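PDB 5K8J: VapB family protein from Caulobacter crescentus, which acts as the antitoxin that inhibits the PIN-domain ribonuclease VapC and binds DNA as part of the VapBC1 toxin-antitoxin complex. Local coordinates for the interface of chains A and C, the interface of chains A and B and the interface of chains C and B. Sequence-based numbering; all coordinates share one arbitrary frame. Chains: chain A/B, VapB family protein; chain C, Ribonuclease VapC.

Contact 1: the interface of chains A and C. Residues chain A 68, 70-72; chain C 11-12, 14-15, 55.
A:Val71 and A:Glu72 run in extended backbone geometry past the last turn of toxin helix 7-15, and the amide N of A:Glu72 donates a nearly straight bond, 2.9 Å long, to carboxylate oxygen OD2 of C:Asp15. That aspartate is already gripped within its own chain: C:Arg14 reaches it side-on, NE to OD1 and NH2 to OD2, while NE of C:Arg55 meets OD1 from the opposite face at 3.2 Å. Two arginines thus probably keep the carboxylate charged and fix its rotation. OE1 of A:Glu72 receives NH2 of C:Arg14 on its anti lone pair, at 2.7 Å (168° at H). The carboxylate and guanidinium are nearly coplanar, and the glutamate's extended chain, CG anti to the backbone N (chi1 167°), carries OE1 to that edge. A:Val71, a compact branched residue, sets CG1 over the face of the C:His12 ring, 3.7 Å from its centroid, with CG2 of C:Ile11 alongside. Rigid A:Pro68 lays its CG against the aliphatic CG of C:Arg55 at 3.8 Å. The site fastens the antitoxin's C-terminal tail along the toxin surface, and so contributes to holding the inhibitor on the ribonuclease.

Contact 2: the interface of chains A and B. Residues chain A 25, 29-33; chain B 14, 21, 23, 41.
The phenyl ring of A:Phe31 and the guanidinium of B:Arg41 lie face to face, their planes 13° apart, with NH2 of B:Arg41 over the ring centre, 3.6 Å from the centroid, in a cation-pi contact. At the guanidinium edge stand the backbone of A:Ala30 and the carbonyl O of A:Leu29, which accepts from NH2 of B:Arg41 at 3.0 Å. The donor lies well above that carbonyl plane, although the oxygen is within the guanidinium plane. Arginine suits the place because its flat cation can stack and donate at its rim together; a bend at chi2 (102°) brings the guanidinium flat over the ring. B:Glu21 works on the neighbouring stretch. Its chain is extended, with CG anti to the backbone N (chi1 -171°), and its OE1 takes the amide N of A:Phe31 on the syn lone pair at 3.0 Å. A:Leu25 N bonds to B:Glu21 O at 2.8 Å, and CD1 of A:Leu25 packs on CG1 of B:Val23. Water 2 links A:Gly32 O to both N and OG1 of B:Thr14. In the fold, strands 21-25 of the two chains pair antiparallel here, while the loop after A:Leu25 folds against B:Arg41 of strand 36-42; the two-fold repeats every contact, so the patch forms part of the AbrB-type N-terminal domain through which VapB dimerises and binds DNA.

Contact 3: the interface of chains C and B. Residues chain C 69-70, 72, 74, 105; chain B 40-42, 45, 47.
Antitoxin strands 36-42 and 45-50 meet the toxin at strand 68-69, the loop after it, the start of helix 73-86 and the loop residue C:His105. The imidazole of C:His105 is held at both nitrogens: ND1 pairs with the hydroxyl OG1 of B:Thr47 at 2.7 Å (169° at H), and NE2 with OG of B:Ser42, also at 2.7 Å. Both hydroxyls lie in the ring plane, which fixes its rotation. OG of B:Ser42 donates in turn to OD2 of C:Asp72 at 2.5 Å, on the syn side but 26° out of the carboxylate plane; chi1 of 54° puts that carboxylate between its own backbone N and carbonyl carbon. With the serine proton given to the aspartate, NE2 would be the donor to OG, while the threonine hydroxyl can give to ND1 or accept from it; the tautomer is not seen. Water 5 joins OD2 to B:Arg41 O. CD2 of C:Leu69 lies over the imidazole centre and also meets CB of B:Val45 at 3.5 Å, and CD1 of B:Ile40 rests on CB of C:Ala74 at 3.6 Å. The antitoxin's hairpin thus lies against the toxin's PIN domain, at strand 68-69, the start of helix 73-86 and the end of helix 93-104.

Contact 1: the interface of chains A and C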
ATOM      1  N   PRO A  68      -3.594  41.055  12.706  1.00 21.92           N
ATOM      2  CA  PRO A  68      -5.031  41.319  12.615  1.00 24.32           C
ATOM      3  C   PRO A  68      -5.594  41.728  13.964  1.00 25.01           C
ATOM      4  O   PRO A  68      -5.002  41.472  15.009  1.00 28.60           O
ATOM      5  CB  PRO A  68      -5.612  39.974  12.167  1.00 26.13           C
ATOM      6  CG  PRO A  68      -4.458  39.173  11.722  1.00 25.52           C
ATOM      7  CD  PRO A  68      -3.282  39.637  12.452  1.00 20.21           C
ATOM      8  N   SER A  70      -8.004  40.555  15.660  1.00 24.22           N
ATOM      9  CA  SER A  70      -8.455  39.476  16.531  1.00 33.34           C
ATOM     10  C   SER A  70      -8.031  38.146  15.927  1.00 22.97           C
ATOM     11  O   SER A  70      -7.660  38.071  14.753  1.00 23.73           O
ATOM     12  CB  SER A  70      -9.973  39.495  16.723  1.00 51.69           C
ATOM     13  OG  SER A  70     -10.628  39.068  15.543  1.00 56.91           O
ATOM     14  N   VAL A  71      -8.086  37.101  16.752  1.00 25.36           N
ATOM     15  CA  VAL A  71      -7.748  35.746  16.321  1.00 23.42           C
ATOM     16  C   VAL A  71      -9.018  35.053  15.861  1.00 24.08           C
ATOM     17  O   VAL A  71     -10.011  35.005  16.595  1.00 24.70           O
ATOM     18  CB  VAL A  71      -7.078  34.955  17.454  1.00 24.03           C
ATOM     19  CG1 VAL A  71      -6.806  33.499  17.024  1.00 27.47           C
ATOM     20  CG2 VAL A  71      -5.799  35.641  17.911  1.00 28.29           C
ATOM     21  N   GLU A  72      -8.975  34.486  14.654  1.00 20.69           N
ATOM     22  CA  GLU A  72     -10.142  33.830  14.081  1.00 23.66           C
ATOM     23  C   GLU A  72     -10.633  32.708  14.985  1.00 26.83           C
ATOM     24  O   GLU A  72      -9.839  31.956  15.553  1.00 25.78           O
ATOM     25  CB  GLU A  72      -9.807  33.271  12.686  1.00 25.09           C
ATOM     26  CG  GLU A  72     -10.859  32.287  12.117  1.00 35.73           C
ATOM     27  CD  GLU A  72     -10.417  31.583  10.828  1.00 39.31           C
ATOM     28  OE1 GLU A  72      -9.319  31.881  10.327  1.00 38.40           O
ATOM     29  OE2 GLU A  72     -11.175  30.717  10.323  1.00 35.83           O
TER
ATOM     30  N   ILE C  11      -3.595  28.908  13.238  1.00 16.53           N
ATOM     31  CA  ILE C  11      -4.387  30.142  13.216  1.00 14.98           C
ATOM     32  C   ILE C  11      -3.825  31.171  14.198  1.00 19.75           C
ATOM     33  O   ILE C  11      -3.721  32.368  13.884  1.00 20.68           O
ATOM     34  CB  ILE C  11      -5.877  29.845  13.499  1.00 14.88           C
ATOM     35  CG1 ILE C  11      -6.529  29.195  12.299  1.00 16.78           C
ATOM     36  CG2 ILE C  11      -6.655  31.150  13.864  1.00 21.32           C
ATOM     37  CD1 ILE C  11      -7.903  28.642  12.564  1.00 19.88           C
ATOM     38  N   HIS C  12      -3.494  30.741  15.413  1.00 16.98           N
ATOM     39  CA  HIS C  12      -2.959  31.673  16.398  1.00 20.28           C
ATOM     40  C   HIS C  12      -1.621  32.241  15.956  1.00 20.83           C
ATOM     41  O   HIS C  12      -1.316  33.413  16.221  1.00 21.18           O
ATOM     42  CB  HIS C  12      -2.866  30.959  17.750  1.00 20.45           C
ATOM     43  CG  HIS C  12      -4.195  30.864  18.448  1.00 20.63           C
ATOM     44  ND1 HIS C  12      -4.429  31.457  19.673  1.00 28.27           N
ATOM     45  CD2 HIS C  12      -5.376  30.324  18.062  1.00 22.42           C
ATOM     46  CE1 HIS C  12      -5.687  31.254  20.024  1.00 27.90           C
ATOM     47  NE2 HIS C  12      -6.286  30.573  19.063  1.00 23.27           N
ATOM     48  N   ARG C  14      -0.818  32.659  12.629  1.00 21.48           N
ATOM     49  CA  ARG C  14      -1.186  33.596  11.564  1.00 20.85           C
ATOM     50  C   ARG C  14      -1.723  34.911  12.125  1.00 28.16           C
ATOM     51  O   ARG C  14      -1.436  35.994  11.586  1.00 23.39           O
ATOM     52  CB  ARG C  14      -2.238  32.974  10.649  1.00 19.56           C
ATOM     53  CG  ARG C  14      -2.594  33.878   9.432  1.00 21.75           C
ATOM     54  CD  ARG C  14      -3.960  33.565   8.763  1.00 19.73           C
ATOM     55  NE  ARG C  14      -5.054  33.744   9.724  1.00 18.81           N
ATOM     56  CZ  ARG C  14      -6.199  33.071   9.716  1.00 16.37           C
ATOM     57  NH1 ARG C  14      -6.467  32.173   8.780  1.00 21.46           N
ATOM     58  NH2 ARG C  14      -7.096  33.293  10.669  1.00 19.74           N
ATOM     59  N   ASP C  15      -2.540  34.843  13.171  1.00 21.61           N
ATOM     60  CA  ASP C  15      -3.194  36.037  13.681  1.00 21.17           C
ATOM     61  C   ASP C  15      -2.426  36.709  14.811  1.00 25.51           C
ATOM     62  O   ASP C  15      -2.897  37.729  15.327  1.00 24.68           O
ATOM     63  CB  ASP C  15      -4.622  35.694  14.097  1.00 20.77           C
ATOM     64  CG  ASP C  15      -5.494  35.418  12.910  1.00 19.08           C
ATOM     65  OD1 ASP C  15      -5.055  35.715  11.766  1.00 22.73           O
ATOM     66  OD2 ASP C  15      -6.605  34.883  13.084  1.00 20.92           O
ATOM     67  N   ARG C  55      -4.027  39.020   7.204  1.00 17.04           N
ATOM     68  CA  ARG C  55      -4.047  37.567   7.256  1.00 15.82           C
ATOM     69  C   ARG C  55      -3.382  36.963   6.024  1.00 16.58           C
ATOM     70  O   ARG C  55      -2.678  35.955   6.116  1.00 17.47           O
ATOM     71  CB  ARG C  55      -5.480  37.066   7.422  1.00 15.93           C
ATOM     72  CG  ARG C  55      -6.019  37.335   8.824  1.00 17.68           C
ATOM     73  CD  ARG C  55      -7.419  36.778   9.049  1.00 18.42           C
ATOM     74  NE  ARG C  55      -7.712  36.829  10.489  1.00 19.45           N
ATOM     75  CZ  ARG C  55      -8.900  37.066  11.034  1.00 22.92           C
ATOM     76  NH1 ARG C  55      -9.961  37.300  10.283  1.00 23.99           N
ATOM     77  NH2 ARG C  55      -9.022  37.065  12.361  1.00 23.30           N
TER

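Contact 2: the interface of chains A and B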
ATOM      1  N   LEU A  25      17.113   7.821  -2.991  1.00 26.28           N
ATOM      2  CA  LEU A  25      15.770   8.379  -3.080  1.00 25.23           C
ATOM      3  C   LEU A  25      15.137   7.992  -4.409  1.00 26.65           C
ATOM      4  O   LEU A  25      15.547   8.510  -5.462  1.00 31.96           O
ATOM      5  CB  LEU A  25      15.802   9.898  -2.930  1.00 26.05           C
ATOM      6  CG  LEU A  25      16.406  10.408  -1.620  1.00 27.99           C
ATOM      7  CD1 LEU A  25      16.199  11.922  -1.522  1.00 34.49           C
ATOM      8  CD2 LEU A  25      15.773   9.688  -0.403  1.00 28.09           C
ATOM      9  N   LEU A  29      10.066  10.024  -4.942  1.00 26.52           N
ATOM     10  CA  LEU A  29      10.272  10.649  -3.644  1.00 28.77           C
ATOM     11  C   LEU A  29      11.355  11.720  -3.693  1.00 30.16           C
ATOM     12  O   LEU A  29      11.524  12.448  -2.712  1.00 24.21           O
ATOM     13  CB  LEU A  29      10.667   9.587  -2.593  1.00 29.71           C
ATOM     14  CG  LEU A  29       9.648   8.526  -2.154  1.00 36.63           C
ATOM     15  CD1 LEU A  29       9.443   7.411  -3.181  1.00 48.38           C
ATOM     16  CD2 LEU A  29      10.096   7.926  -0.858  1.00 34.30           C
ATOM     17  N   ALA A  30      12.087  11.824  -4.801  1.00 26.94           N
ATOM     18  CA  ALA A  30      13.308  12.612  -4.839  1.00 26.39           C
ATOM     19  C   ALA A  30      12.997  14.101  -4.919  1.00 26.37           C
ATOM     20  O   ALA A  30      11.941  14.519  -5.402  1.00 27.15           O
ATOM     21  CB  ALA A  30      14.168  12.205  -6.032  1.00 29.06           C
ATOM     22  N   PHE A  31      13.925  14.900  -4.413  1.00 26.96           N
ATOM     23  CA  PHE A  31      13.849  16.351  -4.502  1.00 30.43           C
ATOM     24  C   PHE A  31      14.680  16.815  -5.688  1.00 37.81           C
ATOM     25  O   PHE A  31      15.576  16.114  -6.155  1.00 39.32           O
ATOM     26  CB  PHE A  31      14.381  17.020  -3.228  1.00 26.87           C
ATOM     27  CG  PHE A  31      13.531  16.794  -2.009  1.00 22.18           C
ATOM     28  CD1 PHE A  31      13.801  15.742  -1.146  1.00 24.13           C
ATOM     29  CD2 PHE A  31      12.475  17.644  -1.715  1.00 21.05           C
ATOM     30  CE1 PHE A  31      13.015  15.535  -0.012  1.00 23.75           C
ATOM     31  CE2 PHE A  31      11.685  17.450  -0.588  1.00 22.09           C
ATOM     32  CZ  PHE A  31      11.949  16.387   0.257  1.00 23.72           C
ATOM     33  N   GLY A  32      14.389  18.017  -6.164  1.00 30.98           N
ATOM     34  CA  GLY A  32      15.247  18.592  -7.189  1.00 32.55           C
ATOM     35  C   GLY A  32      16.711  18.644  -6.791  1.00 41.22           C
ATOM     36  O   GLY A  32      17.033  18.783  -5.608  1.00 43.62           O
ATOM     37  N   ALA A  33      17.615  18.567  -7.774  1.00 50.35           N
ATOM     38  CA  ALA A  33      19.045  18.522  -7.479  1.00 48.15           C
ATOM     39  C   ALA A  33      19.607  19.854  -6.990  1.00 41.45           C
ATOM     40  O   ALA A  33      20.705  19.876  -6.430  1.00 43.35           O
ATOM     41  CB  ALA A  33      19.826  18.080  -8.714  1.00 51.09           C
TER
ATOM     42  N   THR B  14      20.837  16.862  -2.538  1.00 38.75           N
ATOM     43  CA  THR B  14      20.981  15.508  -3.027  1.00 43.64           C
ATOM     44  C   THR B  14      22.168  15.431  -3.989  1.00 48.69           C
ATOM     45  O   THR B  14      22.639  16.441  -4.515  1.00 44.49           O
ATOM     46  CB  THR B  14      19.698  15.061  -3.716  1.00 42.81           C
ATOM     47  OG1 THR B  14      19.533  15.779  -4.947  1.00 40.99           O
ATOM     48  CG2 THR B  14      18.473  15.315  -2.797  1.00 40.19           C
ATOM     49  N   GLU B  21      19.086   9.410  -7.554  1.00 38.09           N
ATOM     50  CA  GLU B  21      19.387  10.409  -6.544  1.00 36.16           C
ATOM     51  C   GLU B  21      19.584   9.762  -5.178  1.00 35.26           C
ATOM     52  O   GLU B  21      19.004   8.715  -4.878  1.00 30.06           O
ATOM     53  CB  GLU B  21      18.253  11.429  -6.471  1.00 36.41           C
ATOM     54  CG  GLU B  21      18.562  12.627  -5.601  1.00 47.73           C
ATOM     55  CD  GLU B  21      17.461  13.667  -5.631  1.00 58.38           C
ATOM     56  OE1 GLU B  21      16.589  13.649  -4.734  1.00 61.33           O
ATOM     57  OE2 GLU B  21      17.464  14.502  -6.558  1.00 64.70           O
ATOM     58  N   VAL B  23      20.865  10.992  -0.784  1.00 35.85           N
ATOM     59  CA  VAL B  23      21.280  12.013   0.176  1.00 36.66           C
ATOM     60  C   VAL B  23      22.312  11.408   1.104  1.00 36.06           C
ATOM     61  O   VAL B  23      22.172  10.257   1.536  1.00 34.72           O
ATOM     62  CB  VAL B  23      20.106  12.589   1.010  1.00 38.21           C
ATOM     63  CG1 VAL B  23      19.212  13.422   0.147  1.00 36.26           C
ATOM     64  CG2 VAL B  23      19.325  11.483   1.711  1.00 39.66           C
ATOM     65  N   ARG B  41       7.103  10.126   1.424  1.00 15.44           N
ATOM     66  CA  ARG B  41       7.115  11.523   1.005  1.00 13.90           C
ATOM     67  C   ARG B  41       5.676  11.969   0.820  1.00 16.02           C
ATOM     68  O   ARG B  41       4.908  11.304   0.122  1.00 15.31           O
ATOM     69  CB  ARG B  41       7.903  11.690  -0.295  1.00 20.34           C
ATOM     70  CG  ARG B  41       7.773  13.050  -0.972  1.00 27.15           C
ATOM     71  CD  ARG B  41       8.933  13.931  -0.743  1.00 28.43           C
ATOM     72  NE  ARG B  41       8.685  15.266  -1.295  1.00 22.57           N
ATOM     73  CZ  ARG B  41       9.273  15.795  -2.357  1.00 25.52           C
ATOM     74  NH1 ARG B  41       8.922  17.019  -2.736  1.00 25.16           N
ATOM     75  NH2 ARG B  41      10.227  15.143  -3.024  1.00 25.14           N
TER
HETATM   76  O   HOH W   1      16.302   8.506  -7.877  1.00 34.89           O
HETATM   77  O   HOH W   2      18.525  18.340  -3.659  1.00 53.54           O

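Contact 3: the interface of chains C and B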
ATOM      1  N   LEU C  69       2.459  19.041   4.493  1.00 12.05           N
ATOM      2  CA  LEU C  69       2.174  17.621   4.320  1.00 12.43           C
ATOM      3  C   LEU C  69       0.917  17.460   3.495  1.00 12.93           C
ATOM      4  O   LEU C  69      -0.175  17.827   3.947  1.00 14.22           O
ATOM      5  CB  LEU C  69       1.902  16.922   5.652  1.00 14.20           C
ATOM      6  CG  LEU C  69       3.043  16.655   6.578  1.00 18.78           C
ATOM      7  CD1 LEU C  69       2.472  16.216   7.949  1.00 15.05           C
ATOM      8  CD2 LEU C  69       3.918  15.574   5.966  1.00 16.27           C
ATOM      9  N   ASP C  70       1.040  16.862   2.322  1.00 12.37           N
ATOM     10  CA  ASP C  70      -0.136  16.573   1.518  1.00 11.59           C
ATOM     11  C   ASP C  70      -0.916  15.405   2.101  1.00 13.77           C
ATOM     12  O   ASP C  70      -0.387  14.614   2.883  1.00 16.48           O
ATOM     13  CB  ASP C  70       0.270  16.276   0.073  1.00 15.45           C
ATOM     14  CG  ASP C  70       0.766  17.516  -0.660  1.00 16.48           C
ATOM     15  OD1 ASP C  70       0.570  18.634  -0.133  1.00 17.60           O
ATOM     16  OD2 ASP C  70       1.341  17.373  -1.750  1.00 18.75           O
ATOM     17  N   ASP C  72      -2.547  12.035   1.468  1.00 13.19           N
ATOM     18  CA  ASP C  72      -2.289  11.002   0.472  1.00 13.27           C
ATOM     19  C   ASP C  72      -2.794   9.652   0.964  1.00 15.34           C
ATOM     20  O   ASP C  72      -3.382   9.536   2.031  1.00 14.86           O
ATOM     21  CB  ASP C  72      -0.800  10.949   0.117  1.00 13.87           C
ATOM     22  CG  ASP C  72       0.105  10.796   1.334  1.00 18.81           C
ATOM     23  OD1 ASP C  72      -0.390  10.512   2.443  1.00 16.55           O
ATOM     24  OD2 ASP C  72       1.345  10.966   1.153  1.00 19.06           O
ATOM     25  N   ALA C  74      -1.335   7.083   2.178  1.00 13.53           N
ATOM     26  CA  ALA C  74      -0.813   6.650   3.465  1.00 16.25           C
ATOM     27  C   ALA C  74      -1.582   7.279   4.614  1.00 16.61           C
ATOM     28  O   ALA C  74      -1.862   6.620   5.624  1.00 14.69           O
ATOM     29  CB  ALA C  74       0.679   6.970   3.562  1.00 17.49           C
ATOM     30  N   HIS C 105       3.667  10.108   9.428  1.00 12.08           N
ATOM     31  CA  HIS C 105       4.993  10.700   9.439  1.00 11.68           C
ATOM     32  C   HIS C 105       5.665  10.647  10.802  1.00 11.37           C
ATOM     33  O   HIS C 105       6.701  11.306  10.996  1.00 16.13           O
ATOM     34  CB  HIS C 105       4.914  12.131   8.906  1.00 14.71           C
ATOM     35  CG  HIS C 105       4.701  12.145   7.424  1.00 12.76           C
ATOM     36  ND1 HIS C 105       5.740  12.169   6.519  1.00 14.61           N
ATOM     37  CD2 HIS C 105       3.571  12.022   6.699  1.00 14.27           C
ATOM     38  CE1 HIS C 105       5.255  12.083   5.295  1.00 14.32           C
ATOM     39  NE2 HIS C 105       3.943  11.971   5.374  1.00 16.01           N
TER
ATOM     40  N   ILE B  40       8.655   7.735   3.319  1.00 14.85           N
ATOM     41  CA  ILE B  40       7.343   8.243   2.933  1.00 12.29           C
ATOM     42  C   ILE B  40       7.471   9.736   2.630  1.00 16.74           C
ATOM     43  O   ILE B  40       7.875  10.520   3.497  1.00 15.59           O
ATOM     44  CB  ILE B  40       6.276   8.012   4.014  1.00 15.75           C
ATOM     45  CG1 ILE B  40       4.950   8.606   3.539  1.00 21.21           C
ATOM     46  CG2 ILE B  40       6.727   8.538   5.363  1.00 26.41           C
ATOM     47  CD1 ILE B  40       3.810   8.379   4.469  1.00 31.84           C
ATOM     48  N   ARG B  41       7.103  10.126   1.424  1.00 15.44           N
ATOM     49  CA  ARG B  41       7.115  11.523   1.005  1.00 13.90           C
ATOM     50  C   ARG B  41       5.676  11.969   0.820  1.00 16.02           C
ATOM     51  O   ARG B  41       4.908  11.304   0.122  1.00 15.31           O
ATOM     52  CB  ARG B  41       7.903  11.690  -0.295  1.00 20.34           C
ATOM     53  CG  ARG B  41       7.773  13.050  -0.972  1.00 27.15           C
ATOM     54  CD  ARG B  41       8.933  13.931  -0.743  1.00 28.43           C
ATOM     55  NE  ARG B  41       8.685  15.266  -1.295  1.00 22.57           N
ATOM     56  CZ  ARG B  41       9.273  15.795  -2.357  1.00 25.52           C
ATOM     57  NH1 ARG B  41       8.922  17.019  -2.736  1.00 25.16           N
ATOM     58  NH2 ARG B  41      10.227  15.143  -3.024  1.00 25.14           N
ATOM     59  N   SER B  42       5.307  13.076   1.457  1.00 15.63           N
ATOM     60  CA  SER B  42       3.968  13.639   1.329  1.00 12.66           C
ATOM     61  C   SER B  42       4.124  15.141   1.153  1.00 14.96           C
ATOM     62  O   SER B  42       4.433  15.851   2.109  1.00 17.93           O
ATOM     63  CB  SER B  42       3.082  13.350   2.548  1.00 18.67           C
ATOM     64  OG  SER B  42       2.983  11.956   2.832  1.00 16.41           O
ATOM     65  N   VAL B  45       7.465  16.965   2.540  1.00 14.21           N
ATOM     66  CA  VAL B  45       8.108  16.299   3.664  1.00 14.38           C
ATOM     67  C   VAL B  45       8.432  14.870   3.292  1.00 12.38           C
ATOM     68  O   VAL B  45       7.528  14.098   2.960  1.00 14.52           O
ATOM     69  CB  VAL B  45       7.216  16.325   4.906  1.00 15.59           C
ATOM     70  CG1 VAL B  45       7.945  15.664   6.082  1.00 16.00           C
ATOM     71  CG2 VAL B  45       6.831  17.755   5.244  1.00 15.43           C
ATOM     72  N   THR B  47       9.880  11.546   5.175  1.00 13.12           N
ATOM     73  CA  THR B  47      10.162  10.955   6.471  1.00 13.11           C
ATOM     74  C   THR B  47      10.780   9.575   6.265  1.00 14.57           C
ATOM     75  O   THR B  47      10.300   8.800   5.428  1.00 15.63           O
ATOM     76  CB  THR B  47       8.872  10.852   7.298  1.00 12.83           C
ATOM     77  OG1 THR B  47       8.265  12.152   7.383  1.00 15.99           O
ATOM     78  CG2 THR B  47       9.143  10.321   8.685  1.00 18.40           C
TER
HETATM   79  O   HOH W   3       8.366  13.437   9.775  1.00 14.58           O
HETATM   80  O   HOH W   4       0.937  10.615   4.861  0.79 20.14           O
HETATM   81  O   HOH W   5       3.131   8.854   0.526  0.98 37.61           O

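Contacts 2 and 3 lie close, their C-alpha centres about 14 Å apart, and share B:Arg41: its side chain serves the antitoxin dimer in contact 2, while its backbone carbonyl reaches the toxin through water in contact 3. Strand 36-42 of chain B therefore couples dimer and toxin surfaces. Contact 1 stands farther off, its C-alpha centre about 35 Å from that of contact 2 and 27 Å from that of contact 3, and uses the tail of the other antitoxin chain. One toxin is thus touched by both VapB subunits at separate places, which suggests that antitoxin dimerisation and toxin capture support each other within the larger assembly.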